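Local coordinates for acyl-CoA thioesterase II TesB2 (Mycobacterium marinum, PDB 3U0A), which probably hydrolyses fatty acyl-CoA thioesters to free fatty acid and CoA, as a double hotdog-fold thioesterase of the C/M/P thioester hydrolase family, at residues A6-L11 with P181-P186; N19-S24 with V50-P55; S45-V50 with H189-A194; M196-L201 with H223-M228. One frame throughout, in Å; residues are numbered along the deposited sequence.

The chain contains two HotDog-clan regions, and the four contacts follow its two long helices, 34-51 and 186-200. Contact 3 lays these helices side by side. Contact 1, its centre about 10 Å away, packs the N-terminal turn onto the loop leading into helix 186-200; contact 2, about 11 Å from contact 3, joins the end of helix 34-51 to strand 20-23 and shares Val-50 with contact 3. Contact 4 sets the later part of helix 186-200 on strand 217-227, near the centre of the chain. Along the sequence contact 2 nests inside contact 1, contact 3 crosses both, and contact 4 follows. Contacts 1 and 3 thus tie widely separated parts of the chain together.

Contact 1 (A6-L11 with P181-P186); sequences AIEEIL and PLPDDP
Asp-185 is the N-cap of helix 186-200, one of the two long helices of this double hotdog protein, and its carboxylate also receives the side chain of Leu-11 from the N-terminal turn. The two oxygens divide the work. OD1 accepts the backbone N-H of Val-187 in the first turn of the helix, while OD2 lies 3.4 Å from CD2 of Leu-11, the side chains coming at each other from opposite directions. A chi1 of 174° swings the Asp-185 carboxylate to the carbonyl-carbon side, toward the N-terminal turn.

Glu-8 brings its carboxylate over to the proline ring before the cap: OE2 of Glu-8 is 3.7 Å from CD of Pro-183, with the chain bent at chi2 (126°). Neither carboxylate meets a donor across this contact, so the touch is oxygen against carbon in both places. Leu-188, in the first turn of helix 186-200, touches Glu-8, Leu-11 and Pro-183. Ile-7 and Leu-182, both buried, form the purely apolar pair; they cross at about a right angle, and Ile-7 CG2 sits 4.1 Å from Leu-182 CD2.

Contact 2 (N19-S24 with V50-P55); sequences NIYRGS and VRTVDP. With NA (sodium ion), chain G.
Asn-19 and Thr-52 bring the two backbones nearest, their CA atoms 6.8 Å apart, just before strand 20-23 and just after the end of helix 34-51. This is near one margin of the hotdog fold: strand 20-23 lies next to the outermost strand 14-17 and pairs with 76-85 on its other side, and residues 52-55 lead the chain out of the helix. No hydrogen bond joins the two segments.

Tyr-21 does most of the touching. Its CG lies anti to the carbonyl carbon (chi1 -64°), and the ring reaches out to the helix end between Arg-51 and Thr-52. The hydroxyl OH of Tyr-21 is 3.5 Å from CB of Arg-51. Further out, the arginine bends at chi3 and brings its guanidinium back along the ring, so that CE1 of Tyr-21 stands over one face of that group, towards its rim, 3.5 Å from NE of Arg-51. The two planes are 66° apart, too steep for a stack. NH2 of Arg-51 is held by the carbonyl of Leu-13, which helps fix the guanidinium there.

Thr-52 turns its methyl CG2 to the strand, at the edge of the Tyr-21 ring and 3.6 Å from OD1 of Asn-19; that oxygen also accepts from NE of Arg-82. The hydroxyl of Thr-52 is bonded back to the carbonyl of Ala-49. Beyond the helix end a sodium ion binds Val-50 O at 2.8 Å, Val-53 O at 2.7 Å and a water at 2.4 Å.

Contact 3 (S45-V50 with H189-A194); sequences SLVSAV and HICALA. With NA (sodium ion), chain G.
Leu-46 and Val-47 of helix 34-51 meet Ile-190 and Cys-191 of helix 186-200 through apolar contacts alone. The short helical segments run nearly antiparallel, their N-to-C directions 157° apart, and their axes come no nearer than 11.1 Å, so the helices touch through side chains without interlocking closely. The thiol of Cys-191 is the centre of it: SG lies 3.6 Å from CG2 of Val-47 and 4.4 Å from CD2 of Leu-46. Its chi1 of -73° sets the sulfur beside its own backbone N and pointed at the other helix. A chi1 of 175° puts CG of Leu-46 opposite its backbone N, and the same CD2 is 4.4 Å from CG2 of Ile-190.

No hydrogen bond crosses between the helices. Each segment keeps its regular helical bonds, such as Val-50 N to Leu-46 O and Ala-194 N to Ile-190 O, and the carbonyl of Val-50 turns to the sodium ion. His-189, which makes no contact with residues 45-50, has both ring nitrogens engaged, ND1 accepting from the backbone N of Ala-233 and NE2 bonded to Pro-183 O, a pairing consistent with the proton on NE2.

Behind helix 34-51, Ser-45 rests on strands 89-98 and 101-111, Ala-49 on 89-98, and Leu-46 reaches Met-106; Leu-11 packs on Val-47, and Ile-190 and Leu-193 of the partner helix lie on Phe-227 of strand 217-227.

Contact 4 (M196-L201 with H223-M228); sequences MSDLTL and HAMWFM
Ser-197 comes first to the strand, its OG 4.1 Å from the methyl CE of Met-225. That hydroxyl has its polar partner elsewhere, in OH of Tyr-239, and only brushes the methionine. Met-225 arrives as an extended chain beyond CG (chi2 179°), long enough to push its CE between Ser-197 and the next residue, Asp-198, whose OD1 lies 3.6 Å away.

Asp-198 takes a hydrogen bond from the strand. ND1 of His-223 donates to OD1 of Asp-198 over 2.7 Å, almost straight at 172°, and OD1 accepts with its syn lone pair, on the side of OD2. Carboxylate and imidazole are nearly coplanar, 12° apart, with the acid at the edge of the ring and OD1 in the ring plane. This bond helps set how the imidazole is turned, and the ring of Phe-66 meets it edge to face.

Helix and strand here are elements of the hotdog fold, in which a long helix lies across a curved antiparallel sheet. Strand 217-227 runs between strands 58-66 and 264-275, and Ala-42 of helix 34-51 touches both Asp-198 and His-223. On the other side of the strand, NE1 of Trp-226 bonds to Asp-222 of the second subunit.

Further on, Thr-200 turns back along its own helix, OG1 donating to Met-196 O at 2.8 Å. Leu-201 then packs on Val-268 and Tyr-239, while its N and that of Thr-200 both donate to Ser-197 O, each at 3.0 Å.

Contact 1 (A6-L11 with P181-P186)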
loop_
_atom_site.group_PDB
_atom_site.type_symbol
_atom_site.label_atom_id
_atom_site.label_comp_id
_atom_site.label_asym_id
_atom_site.label_seq_id
_atom_site.Cartn_x
_atom_site.Cartn_y
_atom_site.Cartn_z
ATOM N N ALA A 6 23.352 -14.803 -4.268
ATOM C CA ALA A 6 23.296 -13.883 -3.112
ATOM C C ALA A 6 21.889 -13.857 -2.465
ATOM O O ALA A 6 21.767 -13.866 -1.226
ATOM C CB ALA A 6 23.745 -12.480 -3.509
ATOM N N ILE A 7 20.829 -13.855 -3.278
ATOM C CA ILE A 7 19.434 -13.711 -2.755
ATOM C C ILE A 7 19.074 -14.632 -1.566
ATOM O O ILE A 7 18.282 -14.272 -0.708
ATOM C CB ILE A 7 18.406 -13.889 -3.903
ATOM C CG1 ILE A 7 17.044 -13.269 -3.560
ATOM C CG2 ILE A 7 18.237 -15.354 -4.243
ATOM C CD1 ILE A 7 17.102 -11.781 -3.278
ATOM N N GLU A 8 19.683 -15.810 -1.515
ATOM C CA GLU A 8 19.449 -16.807 -0.455
ATOM C C GLU A 8 20.020 -16.392 0.880
ATOM O O GLU A 8 19.601 -16.893 1.941
ATOM C CB GLU A 8 20.062 -18.150 -0.873
ATOM C CG GLU A 8 19.316 -18.810 -2.022
ATOM C CD GLU A 8 20.199 -19.160 -3.207
ATOM O OE1 GLU A 8 20.738 -18.207 -3.868
ATOM O OE2 GLU A 8 20.319 -20.394 -3.474
ATOM N N GLU A 9 20.984 -15.487 0.841
ATOM C CA GLU A 9 21.551 -14.943 2.069
ATOM C C GLU A 9 20.563 -14.052 2.805
ATOM O O GLU A 9 20.728 -13.827 4.011
ATOM C CB GLU A 9 22.855 -14.184 1.802
ATOM N N ILE A 10 19.516 -13.568 2.126
ATOM C CA ILE A 10 18.491 -12.796 2.827
ATOM C C ILE A 10 17.841 -13.659 3.892
ATOM O O ILE A 10 17.438 -13.178 4.913
ATOM C CB ILE A 10 17.423 -12.224 1.873
ATOM C CG1 ILE A 10 18.030 -11.146 1.019
ATOM C CG2 ILE A 10 16.282 -11.581 2.642
ATOM C CD1 ILE A 10 17.076 -10.047 0.721
ATOM N N LEU A 11 17.773 -14.955 3.639
ATOM C CA LEU A 11 17.117 -15.879 4.548
ATOM C C LEU A 11 18.006 -16.274 5.730
ATOM O O LEU A 11 17.509 -16.782 6.714
ATOM C CB LEU A 11 16.642 -17.119 3.779
ATOM C CG LEU A 11 15.188 -17.042 3.271
ATOM C CD1 LEU A 11 14.887 -15.817 2.402
ATOM C CD2 LEU A 11 14.907 -18.327 2.522
ATOM N N PRO A 181 18.499 -21.948 -11.031
ATOM C CA PRO A 181 17.362 -22.507 -10.313
ATOM C C PRO A 181 17.528 -22.255 -8.839
ATOM O O PRO A 181 18.660 -22.235 -8.357
ATOM C CB PRO A 181 17.434 -24.019 -10.594
ATOM C CG PRO A 181 18.350 -24.169 -11.752
ATOM C CD PRO A 181 19.306 -22.997 -11.686
ATOM N N LEU A 182 16.399 -22.075 -8.157
ATOM C CA LEU A 182 16.349 -21.739 -6.758
ATOM C C LEU A 182 15.791 -22.915 -5.970
ATOM O O LEU A 182 15.052 -23.731 -6.493
ATOM C CB LEU A 182 15.405 -20.532 -6.564
ATOM C CG LEU A 182 15.838 -19.211 -7.205
ATOM C CD1 LEU A 182 14.700 -18.240 -7.433
ATOM C CD2 LEU A 182 16.916 -18.585 -6.325
ATOM N N PRO A 183 16.082 -22.971 -4.682
ATOM C CA PRO A 183 15.361 -23.888 -3.809
ATOM C C PRO A 183 13.844 -23.714 -3.895
ATOM O O PRO A 183 13.349 -22.618 -4.284
ATOM C CB PRO A 183 15.828 -23.486 -2.418
ATOM C CG PRO A 183 17.131 -22.799 -2.625
ATOM C CD PRO A 183 17.123 -22.207 -3.985
ATOM N N ASP A 184 13.122 -24.772 -3.499
ATOM C CA ASP A 184 11.645 -24.769 -3.464
ATOM C C ASP A 184 11.083 -24.242 -2.122
ATOM O O ASP A 184 10.244 -24.900 -1.503
ATOM C CB ASP A 184 11.103 -26.186 -3.694
ATOM C CG ASP A 184 11.497 -26.740 -5.029
ATOM O OD1 ASP A 184 11.929 -25.916 -5.867
ATOM O OD2 ASP A 184 11.399 -27.988 -5.228
ATOM N N ASP A 185 11.553 -23.089 -1.675
ATOM C CA ASP A 185 11.064 -22.480 -0.446
ATOM C C ASP A 185 10.279 -21.209 -0.812
ATOM O O ASP A 185 10.860 -20.211 -1.213
ATOM C CB ASP A 185 12.250 -22.171 0.475
ATOM C CG ASP A 185 11.854 -21.413 1.697
ATOM O OD1 ASP A 185 10.659 -21.276 2.005
ATOM O OD2 ASP A 185 12.762 -20.928 2.368
ATOM N N PRO A 186 8.948 -21.246 -0.671
ATOM C CA PRO A 186 8.188 -20.132 -1.183
ATOM C C PRO A 186 8.590 -18.801 -0.587
ATOM O O PRO A 186 8.440 -17.773 -1.247
ATOM C CB PRO A 186 6.753 -20.487 -0.813
ATOM C CG PRO A 186 6.719 -21.949 -0.769
ATOM C CD PRO A 186 8.069 -22.346 -0.230
#

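Contact 2 (N19-S24 with V50-P55)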
loop_
_atom_site.group_PDB
_atom_site.type_symbol
_atom_site.label_atom_id
_atom_site.label_comp_id
_atom_site.label_asym_id
_atom_site.label_seq_id
_atom_site.Cartn_x
_atom_site.Cartn_y
_atom_site.Cartn_z
ATOM N N ASN A 19 11.969 -13.651 19.294
ATOM C CA ASN A 19 11.584 -12.380 18.707
ATOM C C ASN A 19 12.722 -11.387 18.477
ATOM O O ASN A 19 12.446 -10.230 18.252
ATOM C CB ASN A 19 10.483 -11.687 19.532
ATOM C CG ASN A 19 9.193 -12.491 19.615
ATOM O OD1 ASN A 19 8.820 -13.196 18.691
ATOM N ND2 ASN A 19 8.504 -12.367 20.714
ATOM N N ILE A 20 13.990 -11.822 18.551
ATOM C CA ILE A 20 15.162 -10.963 18.250
ATOM C C ILE A 20 16.045 -11.749 17.300
ATOM O O ILE A 20 16.452 -12.836 17.611
ATOM C CB ILE A 20 15.984 -10.565 19.518
ATOM C CG1 ILE A 20 15.058 -10.045 20.649
ATOM C CG2 ILE A 20 17.091 -9.564 19.161
ATOM C CD1 ILE A 20 15.750 -9.451 21.877
ATOM N N TYR A 21 16.336 -11.174 16.138
ATOM C CA TYR A 21 17.155 -11.818 15.099
ATOM C C TYR A 21 18.235 -10.825 14.648
ATOM O O TYR A 21 18.144 -9.634 14.908
ATOM C CB TYR A 21 16.261 -12.244 13.924
ATOM C CG TYR A 21 15.216 -13.311 14.289
ATOM C CD1 TYR A 21 15.475 -14.653 14.114
ATOM C CD2 TYR A 21 13.989 -12.957 14.809
ATOM C CE1 TYR A 21 14.539 -15.612 14.434
ATOM C CE2 TYR A 21 13.048 -13.913 15.150
ATOM C CZ TYR A 21 13.316 -15.242 14.962
ATOM O OH TYR A 21 12.385 -16.197 15.312
ATOM N N ARG A 22 19.278 -11.313 14.000
ATOM C CA ARG A 22 20.365 -10.453 13.552
ATOM C C ARG A 22 20.768 -10.892 12.177
ATOM O O ARG A 22 20.957 -12.090 11.945
ATOM C CB ARG A 22 21.582 -10.518 14.475
ATOM C CG ARG A 22 22.756 -9.709 13.951
ATOM C CD ARG A 22 23.777 -9.320 15.014
ATOM N NE ARG A 22 24.512 -10.465 15.517
ATOM C CZ ARG A 22 25.272 -10.446 16.598
ATOM N NH1 ARG A 22 25.883 -11.538 16.989
ATOM N NH2 ARG A 22 25.405 -9.338 17.301
ATOM N N GLY A 23 20.878 -9.919 11.270
ATOM C CA GLY A 23 21.408 -10.122 9.938
ATOM C C GLY A 23 22.854 -9.648 9.884
ATOM O O GLY A 23 23.210 -8.616 10.457
ATOM N N SER A 24 23.706 -10.395 9.201
ATOM C CA SER A 24 25.105 -10.061 9.214
ATOM C C SER A 24 25.424 -8.995 8.171
ATOM O O SER A 24 24.719 -8.848 7.167
ATOM C CB SER A 24 25.976 -11.317 8.986
ATOM O OG SER A 24 25.574 -11.986 7.810
ATOM N N VAL A 50 8.583 -13.997 9.589
ATOM C CA VAL A 50 8.182 -15.308 9.147
ATOM C C VAL A 50 8.619 -16.424 10.146
ATOM O O VAL A 50 7.934 -17.454 10.327
ATOM C CB VAL A 50 8.734 -15.564 7.733
ATOM C CG1 VAL A 50 8.566 -17.016 7.308
ATOM C CG2 VAL A 50 8.053 -14.654 6.746
ATOM N N ARG A 51 9.733 -16.190 10.830
ATOM C CA ARG A 51 10.271 -17.184 11.769
ATOM C C ARG A 51 9.494 -17.304 13.080
ATOM O O ARG A 51 9.610 -18.307 13.788
ATOM C CB ARG A 51 11.753 -16.925 11.999
ATOM C CG ARG A 51 12.494 -17.444 10.789
ATOM C CD ARG A 51 13.992 -17.475 10.879
ATOM N NE ARG A 51 14.528 -18.134 12.071
ATOM C CZ ARG A 51 15.836 -18.331 12.257
ATOM N NH1 ARG A 51 16.281 -18.962 13.363
ATOM N NH2 ARG A 51 16.705 -17.922 11.303
ATOM N N THR A 52 8.679 -16.289 13.360
ATOM C CA THR A 52 7.835 -16.220 14.546
ATOM C C THR A 52 6.402 -16.615 14.230
ATOM O O THR A 52 5.533 -16.549 15.101
ATOM C CB THR A 52 7.803 -14.782 15.144
ATOM O OG1 THR A 52 7.021 -13.920 14.309
ATOM C CG2 THR A 52 9.197 -14.231 15.273
ATOM N N VAL A 53 6.155 -17.021 12.986
ATOM C CA VAL A 53 4.800 -17.395 12.537
ATOM C C VAL A 53 4.687 -18.885 12.294
ATOM O O VAL A 53 5.503 -19.455 11.629
ATOM C CB VAL A 53 4.380 -16.585 11.284
ATOM C CG1 VAL A 53 3.036 -17.041 10.741
ATOM C CG2 VAL A 53 4.388 -15.107 11.628
ATOM N N ASP A 54 3.675 -19.490 12.900
ATOM C CA ASP A 54 3.185 -20.808 12.518
ATOM C C ASP A 54 3.108 -20.963 10.983
ATOM O O ASP A 54 2.423 -20.200 10.322
ATOM C CB ASP A 54 1.803 -21.012 13.130
ATOM C CG ASP A 54 1.278 -22.436 12.936
ATOM O OD1 ASP A 54 1.382 -22.989 11.805
ATOM O OD2 ASP A 54 0.767 -23.005 13.938
ATOM N N PRO A 55 3.815 -21.955 10.416
ATOM C CA PRO A 55 3.892 -22.044 8.956
ATOM C C PRO A 55 2.604 -22.447 8.261
ATOM O O PRO A 55 2.529 -22.299 7.037
ATOM C CB PRO A 55 5.010 -23.063 8.688
ATOM C CG PRO A 55 5.361 -23.673 9.990
ATOM C CD PRO A 55 4.704 -22.912 11.101
HETATM NA NA NA G . 6.154 -19.117 9.012
HETATM O O HOH W 1 4.925 -18.289 7.111
#

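Contact 3 (S45-V50 with H189-A194)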
loop_
_atom_site.group_PDB
_atom_site.type_symbol
_atom_site.label_atom_id
_atom_site.label_comp_id
_atom_site.label_asym_id
_atom_site.label_seq_id
_atom_site.Cartn_x
_atom_site.Cartn_y
_atom_site.Cartn_z
ATOM N N SER A 45 13.892 -8.093 7.417
ATOM C CA SER A 45 12.822 -7.758 8.337
ATOM C C SER A 45 11.623 -8.697 8.160
ATOM O O SER A 45 11.044 -9.128 9.135
ATOM C CB SER A 45 12.374 -6.308 8.155
ATOM O OG SER A 45 13.445 -5.423 8.271
ATOM N N LEU A 46 11.259 -9.013 6.919
ATOM C CA LEU A 46 10.147 -9.955 6.679
ATOM C C LEU A 46 10.489 -11.379 7.120
ATOM O O LEU A 46 9.666 -12.058 7.746
ATOM C CB LEU A 46 9.715 -9.978 5.211
ATOM C CG LEU A 46 8.659 -11.012 4.830
ATOM C CD1 LEU A 46 7.328 -10.767 5.485
ATOM C CD2 LEU A 46 8.468 -11.085 3.336
ATOM N N VAL A 47 11.713 -11.807 6.800
ATOM C CA VAL A 47 12.140 -13.147 7.140
ATOM C C VAL A 47 12.065 -13.326 8.644
ATOM O O VAL A 47 11.665 -14.376 9.117
ATOM C CB VAL A 47 13.544 -13.440 6.616
ATOM C CG1 VAL A 47 14.079 -14.771 7.163
ATOM C CG2 VAL A 47 13.525 -13.434 5.114
ATOM N N SER A 48 12.421 -12.282 9.382
ATOM C CA SER A 48 12.283 -12.271 10.845
ATOM C C SER A 48 10.851 -12.451 11.327
ATOM O O SER A 48 10.587 -13.097 12.350
ATOM C CB SER A 48 12.779 -10.940 11.385
ATOM O OG SER A 48 14.166 -11.000 11.610
ATOM N N ALA A 49 9.936 -11.800 10.622
ATOM C CA ALA A 49 8.540 -11.931 10.909
ATOM C C ALA A 49 8.134 -13.407 10.701
ATOM O O ALA A 49 7.473 -13.975 11.548
ATOM C CB ALA A 49 7.740 -10.981 10.016
ATOM N N VAL A 50 8.583 -13.997 9.589
ATOM C CA VAL A 50 8.182 -15.308 9.147
ATOM C C VAL A 50 8.619 -16.424 10.146
ATOM O O VAL A 50 7.934 -17.454 10.327
ATOM C CB VAL A 50 8.734 -15.564 7.733
ATOM C CG1 VAL A 50 8.566 -17.016 7.308
ATOM C CG2 VAL A 50 8.053 -14.654 6.746
ATOM N N HIS A 189 11.167 -17.182 -2.575
ATOM C CA HIS A 189 10.656 -16.643 -3.810
ATOM C C HIS A 189 10.020 -15.308 -3.562
ATOM O O HIS A 189 10.293 -14.371 -4.276
ATOM C CB HIS A 189 9.727 -17.648 -4.517
ATOM C CG HIS A 189 10.471 -18.846 -5.075
ATOM N ND1 HIS A 189 10.728 -18.986 -6.370
ATOM C CD2 HIS A 189 11.068 -19.927 -4.436
ATOM C CE1 HIS A 189 11.446 -20.094 -6.556
ATOM N NE2 HIS A 189 11.639 -20.670 -5.369
ATOM N N ILE A 190 9.202 -15.219 -2.514
ATOM C CA ILE A 190 8.562 -13.962 -2.114
ATOM C C ILE A 190 9.633 -12.866 -1.894
ATOM O O ILE A 190 9.532 -11.787 -2.464
ATOM C CB ILE A 190 7.614 -14.183 -0.895
ATOM C CG1 ILE A 190 6.397 -15.028 -1.300
ATOM C CG2 ILE A 190 7.056 -12.878 -0.375
ATOM C CD1 ILE A 190 5.791 -15.805 -0.141
ATOM N N CYS A 191 10.678 -13.190 -1.127
ATOM C CA CYS A 191 11.803 -12.286 -0.900
ATOM C C CYS A 191 12.521 -11.899 -2.192
ATOM O O CYS A 191 12.884 -10.752 -2.385
ATOM C CB CYS A 191 12.798 -12.893 0.090
ATOM S SG CYS A 191 12.218 -12.924 1.811
ATOM N N ALA A 192 12.708 -12.859 -3.078
ATOM C CA ALA A 192 13.323 -12.600 -4.365
ATOM C C ALA A 192 12.515 -11.533 -5.111
ATOM O O ALA A 192 13.076 -10.547 -5.568
ATOM C CB ALA A 192 13.441 -13.896 -5.182
ATOM N N LEU A 193 11.197 -11.726 -5.194
ATOM C CA LEU A 193 10.319 -10.801 -5.903
ATOM C C LEU A 193 10.267 -9.428 -5.205
ATOM O O LEU A 193 10.272 -8.378 -5.881
ATOM C CB LEU A 193 8.902 -11.390 -6.049
ATOM C CG LEU A 193 7.810 -10.509 -6.679
ATOM C CD1 LEU A 193 6.739 -11.363 -7.306
ATOM C CD2 LEU A 193 7.170 -9.586 -5.663
ATOM N N ALA A 194 10.205 -9.447 -3.873
ATOM C CA ALA A 194 10.107 -8.219 -3.099
ATOM C C ALA A 194 11.423 -7.430 -3.228
ATOM O O ALA A 194 11.422 -6.195 -3.332
ATOM C CB ALA A 194 9.776 -8.522 -1.635
HETATM NA NA NA G . 6.154 -19.117 9.012
HETATM O O HOH W 1 4.925 -18.289 7.111
#

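Contact 4 (M196-L201 with H223-M228)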
loop_
_atom_site.group_PDB
_atom_site.type_symbol
_atom_site.label_atom_id
_atom_site.label_comp_id
_atom_site.label_asym_id
_atom_site.label_seq_id
_atom_site.Cartn_x
_atom_site.Cartn_y
_atom_site.Cartn_z
ATOM N N MET A 196 13.642 -7.621 -5.895
ATOM C CA MET A 196 13.747 -7.032 -7.246
ATOM C C MET A 196 12.834 -5.836 -7.443
ATOM O O MET A 196 13.218 -4.891 -8.127
ATOM C CB MET A 196 13.511 -8.052 -8.334
ATOM C CG MET A 196 14.687 -8.994 -8.506
ATOM S SD MET A 196 16.059 -8.236 -9.378
ATOM C CE MET A 196 15.388 -8.056 -11.038
ATOM N N SER A 197 11.639 -5.864 -6.829
ATOM C CA SER A 197 10.735 -4.698 -6.871
ATOM C C SER A 197 11.368 -3.507 -6.132
ATOM O O SER A 197 11.444 -2.407 -6.650
ATOM C CB SER A 197 9.347 -5.011 -6.293
ATOM O OG SER A 197 8.579 -3.831 -6.065
ATOM N N ASP A 198 11.872 -3.748 -4.944
ATOM C CA ASP A 198 12.597 -2.691 -4.266
ATOM C C ASP A 198 13.769 -2.096 -5.080
ATOM O O ASP A 198 14.134 -0.954 -4.834
ATOM C CB ASP A 198 13.057 -3.152 -2.867
ATOM C CG ASP A 198 11.919 -3.138 -1.845
ATOM O OD1 ASP A 198 10.887 -2.484 -2.120
ATOM O OD2 ASP A 198 12.048 -3.791 -0.789
ATOM N N LEU A 199 14.340 -2.861 -6.028
ATOM C CA LEU A 199 15.432 -2.360 -6.895
ATOM C C LEU A 199 14.924 -1.680 -8.131
ATOM O O LEU A 199 15.633 -0.869 -8.684
ATOM C CB LEU A 199 16.385 -3.461 -7.368
ATOM C CG LEU A 199 17.108 -4.257 -6.293
ATOM C CD1 LEU A 199 18.234 -5.112 -6.870
ATOM C CD2 LEU A 199 17.640 -3.360 -5.182
ATOM N N THR A 200 13.712 -2.011 -8.579
ATOM C CA THR A 200 13.276 -1.630 -9.946
ATOM C C THR A 200 12.038 -0.785 -10.089
ATOM O O THR A 200 11.938 -0.101 -11.064
ATOM C CB THR A 200 13.045 -2.863 -10.820
ATOM O OG1 THR A 200 11.929 -3.603 -10.306
ATOM C CG2 THR A 200 14.284 -3.713 -10.827
ATOM N N LEU A 201 11.088 -0.833 -9.176
ATOM C CA LEU A 201 9.831 -0.089 -9.396
ATOM C C LEU A 201 9.964 1.418 -9.455
ATOM O O LEU A 201 9.415 2.004 -10.335
ATOM C CB LEU A 201 8.760 -0.435 -8.373
ATOM C CG LEU A 201 7.365 0.148 -8.590
ATOM C CD1 LEU A 201 6.757 -0.266 -9.921
ATOM C CD2 LEU A 201 6.486 -0.332 -7.448
ATOM N N HIS A 223 7.128 0.926 1.023
ATOM C CA HIS A 223 6.566 -0.012 0.094
ATOM C C HIS A 223 5.418 -0.743 0.768
ATOM O O HIS A 223 5.347 -0.846 2.000
ATOM C CB HIS A 223 7.620 -0.969 -0.542
ATOM C CG HIS A 223 8.249 -1.981 0.415
ATOM N ND1 HIS A 223 9.328 -2.670 0.088
ATOM C CD2 HIS A 223 7.893 -2.403 1.694
ATOM C CE1 HIS A 223 9.652 -3.507 1.108
ATOM N NE2 HIS A 223 8.779 -3.327 2.080
ATOM N N ALA A 224 4.501 -1.208 -0.074
ATOM C CA ALA A 224 3.323 -1.975 0.320
ATOM C C ALA A 224 3.194 -3.050 -0.720
ATOM O O ALA A 224 3.266 -2.747 -1.907
ATOM C CB ALA A 224 2.066 -1.092 0.327
ATOM N N MET A 225 3.009 -4.296 -0.283
ATOM C CA MET A 225 2.943 -5.454 -1.209
ATOM C C MET A 225 1.857 -6.447 -0.829
ATOM O O MET A 225 1.487 -6.566 0.344
ATOM C CB MET A 225 4.274 -6.184 -1.264
ATOM C CG MET A 225 5.440 -5.317 -1.699
ATOM S SD MET A 225 7.000 -6.198 -1.714
ATOM C CE MET A 225 8.111 -4.809 -2.067
ATOM N N TRP A 226 1.338 -7.148 -1.841
ATOM C CA TRP A 226 0.292 -8.134 -1.635
ATOM C C TRP A 226 0.624 -9.330 -2.433
ATOM O O TRP A 226 0.780 -9.236 -3.633
ATOM C CB TRP A 226 -1.071 -7.560 -2.026
ATOM C CG TRP A 226 -1.503 -6.368 -1.169
ATOM C CD1 TRP A 226 -2.271 -6.381 -0.022
ATOM C CD2 TRP A 226 -1.211 -4.970 -1.391
ATOM N NE1 TRP A 226 -2.457 -5.126 0.468
ATOM C CE2 TRP A 226 -1.830 -4.238 -0.293
ATOM C CE3 TRP A 226 -0.516 -4.266 -2.352
ATOM C CZ2 TRP A 226 -1.751 -2.867 -0.194
ATOM C CZ3 TRP A 226 -0.437 -2.869 -2.232
ATOM C CH2 TRP A 226 -1.052 -2.196 -1.180
ATOM N N PHE A 227 0.750 -10.468 -1.773
ATOM C CA PHE A 227 1.242 -11.691 -2.409
ATOM C C PHE A 227 0.079 -12.609 -2.598
ATOM O O PHE A 227 -0.378 -13.227 -1.657
ATOM C CB PHE A 227 2.326 -12.336 -1.547
ATOM C CG PHE A 227 3.412 -11.389 -1.183
ATOM C CD1 PHE A 227 4.281 -10.919 -2.147
ATOM C CD2 PHE A 227 3.542 -10.919 0.102
ATOM C CE1 PHE A 227 5.279 -10.019 -1.826
ATOM C CE2 PHE A 227 4.539 -10.020 0.423
ATOM C CZ PHE A 227 5.412 -9.573 -0.539
ATOM N N MET A 228 -0.423 -12.666 -3.821
ATOM C CA MET A 228 -1.721 -13.304 -4.092
ATOM C C MET A 228 -1.662 -14.804 -4.492
ATOM O O MET A 228 -2.470 -15.582 -4.037
ATOM C CB MET A 228 -2.467 -12.526 -5.182
ATOM C CG MET A 228 -3.090 -11.208 -4.757
ATOM S SD MET A 228 -2.369 -9.695 -5.476
ATOM C CE MET A 228 -2.082 -10.120 -7.183
#